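Local coordinates for protein dimethyl-sulfide monooxygenase (PDB 6AK1) that catalyses the FMN-dependent oxidation of dimethyl sulfide to methanethiol and formaldehyde with NADH and oxygen, as the large subunit of a two-component monooxygenase, at residues A[309-312]-A[313-317]; A[441-444]-A[445-449]. All coordinates share one frame; numbering follows the deposited sequence.

Contact 1 (A[309-312]-A[313-317]); sequences LALY and GGWTG
Leu311 and Trp315, one helical turn apart, run side by side in the same direction, and the indole lies flat against the leucine. Leu311 CB stands 3.8 Å from the centroid of the six-membered ring of Trp315, only 10° off the ring normal, a CH-pi contact over the face. Both leucine methyls extend the cover, CD1 coming to 3.9 Å from Trp315 CH2 and CD2 lying near CZ2. The indole reaches this place because Trp315 CG sits anti to its own carbonyl carbon (chi1 -73°), which turns the ring back along the helix; Leu311 O also lies over one face, toward the rim. Tyr312 meets the same indole at an oblique angle, its CD1 3.7 Å from Trp315 CE3, while its hydroxyl bonds to Gly366 O. Without the indole, as with an alanine here, Leu311 would probably lose the flat partner along its side, and a gap would open beside the Tyr312 ring, which Gly366 still holds by its hydroxyl.

These residues form the last turns of helix 305-316 in the luciferase-like monooxygenase fold, and Tyr63 meets Trp315 edge-to-face. The i to i+4 ladder runs to the end of the helix, with Trp315 N to Leu311 O at 2.8 Å. Tyr312 O is gripped twice by Thr316: N donates from 2.8 Å at a C=O...donor angle of 163°, and OG1 from 3.0 Å, above the carbonyl plane. Gly317 then leaves the helix with positive phi, its N still bonded to Gly313 O.

Contact 2 (A[441-444]-A[445-449]); sequences GRVE and STHPA
Val443 and His447 make the main apolar contact of this bend, their side chains crossing at a slant. Val443 CG1 rests over one face of the imidazole, 4.2 Å from the ring centroid and 20° off its normal, in a CH-pi contact displaced toward the rim. Behind it the stems meet, with Val443 CB 3.8 Å from His447 CB. The other valine methyl, CG2, touches Ala449 CB at 4.0 Å, so the two branches of one side chain serve two partners. Pro448 CD, of the next residue, lies over the opposite face of the imidazole, also toward the rim.

Hydrogen bonds fix the rotation of that ring. His447 CG is anti to the backbone N (chi1 -172°), an arrangement that carries ND1 round to the backbone two residues on, where it accepts from Ala449 N at 2.9 Å in a nearly straight bond (166°). NE2, at the far side of the ring, bonds to Asn240 O. Both ring nitrogens are thus engaged, and acceptance at ND1 with a carbonyl at NE2 is consistent with the proton sitting on NE2. In the backbone, His447 N donates to Glu444 O at 2.8 Å, from well above the carbonyl plane.

A water joins the polar side chains. Glu444 and Thr446 point the same way, and the water donates to Glu444 OE1 from 3.1 Å while lying 2.8 Å from Thr446 OG1; OE1 is held as well by Ser274 OG. The 444-447 bond closes a type I beta turn, here in the loop after helix 431-435, where Val443 and Ala449 pack against helix 157-174.

In the fold
Contact 1 comes first along the chain and is complete before contact 2 begins. Their centres lie 37 Å apart, with about 26 Å between nearest atoms, on opposite sides of the chain's centre, and they do not touch. Residues 309-317 cover the end of helix 305-316 and the glycine after it; this helix follows barrel strand 276-284 and precedes strand 370-372, and the Trp315 side chain is about 12 Å from that of Asp58, an FMN-binding residue by similarity. The 441-449 residues belong to the C-terminal loop beyond the last barrel strand, 393-397, and lie away from the annotated sites. One contact thus sits in an insertion of the TIM barrel, the other in a tail folded back against it.

Contact 1 (A[309-312]-A[313-317])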
# COMPACT_ATOMS: atom_id res chain seq x y z
N LEU A 309 -19.84 9.35 -5.54
CA LEU A 309 -20.80 8.94 -4.52
C LEU A 309 -20.77 7.43 -4.29
O LEU A 309 -20.97 6.96 -3.16
CB LEU A 309 -22.20 9.40 -4.90
CG LEU A 309 -22.34 10.92 -4.88
CD1 LEU A 309 -23.73 11.36 -5.35
CD2 LEU A 309 -22.05 11.45 -3.49
N ALA A 310 -20.53 6.65 -5.35
CA ALA A 310 -20.35 5.22 -5.16
C ALA A 310 -19.14 4.95 -4.29
O ALA A 310 -19.19 4.11 -3.39
CB ALA A 310 -20.22 4.52 -6.52
N LEU A 311 -18.03 5.65 -4.54
CA LEU A 311 -16.82 5.43 -3.76
C LEU A 311 -17.01 5.86 -2.32
O LEU A 311 -16.66 5.13 -1.39
CB LEU A 311 -15.62 6.16 -4.39
CG LEU A 311 -15.04 5.64 -5.71
CD1 LEU A 311 -14.02 6.62 -6.27
CD2 LEU A 311 -14.41 4.24 -5.53
N TYR A 312 -17.59 7.05 -2.13
CA TYR A 312 -17.94 7.52 -0.79
C TYR A 312 -18.79 6.50 -0.05
O TYR A 312 -18.54 6.20 1.12
CB TYR A 312 -18.67 8.86 -0.87
CG TYR A 312 -17.74 10.06 -0.90
CD1 TYR A 312 -16.44 9.95 -1.42
CD2 TYR A 312 -18.14 11.29 -0.40
CE1 TYR A 312 -15.58 11.05 -1.44
CE2 TYR A 312 -17.28 12.40 -0.42
CZ TYR A 312 -16.00 12.26 -0.94
OH TYR A 312 -15.15 13.33 -0.95
N GLY A 313 -19.79 5.93 -0.74
CA GLY A 313 -20.65 4.94 -0.10
C GLY A 313 -19.86 3.77 0.47
O GLY A 313 -20.04 3.39 1.63
N GLY A 314 -18.96 3.19 -0.34
CA GLY A 314 -18.14 2.10 0.16
C GLY A 314 -17.13 2.56 1.20
O GLY A 314 -16.84 1.83 2.15
N TRP A 315 -16.58 3.77 1.04
CA TRP A 315 -15.55 4.23 1.97
C TRP A 315 -16.12 4.58 3.33
O TRP A 315 -15.48 4.34 4.35
CB TRP A 315 -14.82 5.44 1.41
CG TRP A 315 -13.90 5.15 0.31
CD1 TRP A 315 -13.29 3.94 0.04
CD2 TRP A 315 -13.47 6.06 -0.70
NE1 TRP A 315 -12.51 4.06 -1.09
CE2 TRP A 315 -12.60 5.34 -1.56
CE3 TRP A 315 -13.74 7.40 -0.97
CZ2 TRP A 315 -11.98 5.94 -2.67
CZ3 TRP A 315 -13.14 7.99 -2.06
CH2 TRP A 315 -12.27 7.26 -2.90
N THR A 316 -17.32 5.19 3.38
CA THR A 316 -17.87 5.66 4.65
C THR A 316 -19.12 4.91 5.10
O THR A 316 -19.47 5.01 6.28
CB THR A 316 -18.22 7.16 4.57
OG1 THR A 316 -19.37 7.34 3.72
CG2 THR A 316 -17.06 7.95 3.97
N GLY A 317 -19.78 4.17 4.22
CA GLY A 317 -21.04 3.53 4.57
C GLY A 317 -22.28 4.39 4.39
O GLY A 317 -23.39 3.91 4.64

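Contact 2 (A[441-444]-A[445-449])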
# COMPACT_ATOMS: atom_id res chain seq x y z
N GLY A 441 19.37 -5.47 4.30
CA GLY A 441 18.01 -5.49 3.79
C GLY A 441 17.07 -6.44 4.51
O GLY A 441 15.99 -6.75 4.00
N ARG A 442 17.47 -6.91 5.69
CA ARG A 442 16.61 -7.70 6.56
C ARG A 442 16.04 -6.80 7.66
O ARG A 442 16.53 -5.70 7.92
CB ARG A 442 17.38 -8.87 7.16
CG ARG A 442 18.06 -9.77 6.12
CD ARG A 442 18.00 -11.21 6.57
NE ARG A 442 19.31 -11.84 6.62
CZ ARG A 442 19.54 -13.04 7.13
NH1 ARG A 442 18.55 -13.75 7.65
NH2 ARG A 442 20.78 -13.53 7.13
N VAL A 443 14.98 -7.29 8.31
CA VAL A 443 14.27 -6.47 9.29
C VAL A 443 15.20 -6.03 10.43
O VAL A 443 16.17 -6.72 10.78
CB VAL A 443 13.06 -7.23 9.86
CG1 VAL A 443 11.93 -7.29 8.82
CG2 VAL A 443 13.50 -8.65 10.32
N GLU A 444 14.90 -4.87 10.99
CA GLU A 444 15.55 -4.42 12.22
C GLU A 444 15.37 -5.46 13.32
O GLU A 444 14.34 -6.15 13.39
CB GLU A 444 14.95 -3.10 12.69
CG GLU A 444 15.34 -1.89 11.87
CD GLU A 444 14.95 -0.62 12.58
OE1 GLU A 444 13.73 -0.36 12.70
OE2 GLU A 444 15.86 0.10 13.04
N SER A 445 16.36 -5.55 14.22
CA SER A 445 16.27 -6.51 15.32
C SER A 445 15.10 -6.22 16.26
O SER A 445 14.65 -7.13 16.96
CB SER A 445 17.57 -6.54 16.10
OG SER A 445 17.78 -5.30 16.73
N THR A 446 14.60 -4.98 16.28
CA THR A 446 13.42 -4.62 17.05
C THR A 446 12.11 -4.90 16.31
O THR A 446 11.04 -4.71 16.88
CB THR A 446 13.45 -3.13 17.44
OG1 THR A 446 13.40 -2.32 16.26
CG2 THR A 446 14.73 -2.80 18.24
N HIS A 447 12.18 -5.35 15.04
CA HIS A 447 10.95 -5.67 14.33
C HIS A 447 10.45 -7.04 14.78
O HIS A 447 11.26 -7.93 15.01
CB HIS A 447 11.18 -5.67 12.81
CG HIS A 447 9.92 -5.81 12.01
ND1 HIS A 447 9.30 -7.02 11.81
CD2 HIS A 447 9.15 -4.88 11.40
CE1 HIS A 447 8.20 -6.83 11.10
NE2 HIS A 447 8.08 -5.54 10.84
N PRO A 448 9.13 -7.22 14.92
CA PRO A 448 8.64 -8.51 15.44
C PRO A 448 9.04 -9.71 14.59
O PRO A 448 9.10 -10.82 15.13
CB PRO A 448 7.11 -8.32 15.46
CG PRO A 448 6.83 -7.14 14.56
CD PRO A 448 8.04 -6.27 14.67
N ALA A 449 9.32 -9.53 13.30
CA ALA A 449 9.79 -10.64 12.47
C ALA A 449 11.17 -11.13 12.91
O ALA A 449 11.48 -12.32 12.77
CB ALA A 449 9.83 -10.22 11.00
O HOH W 1 11.58 -2.05 14.17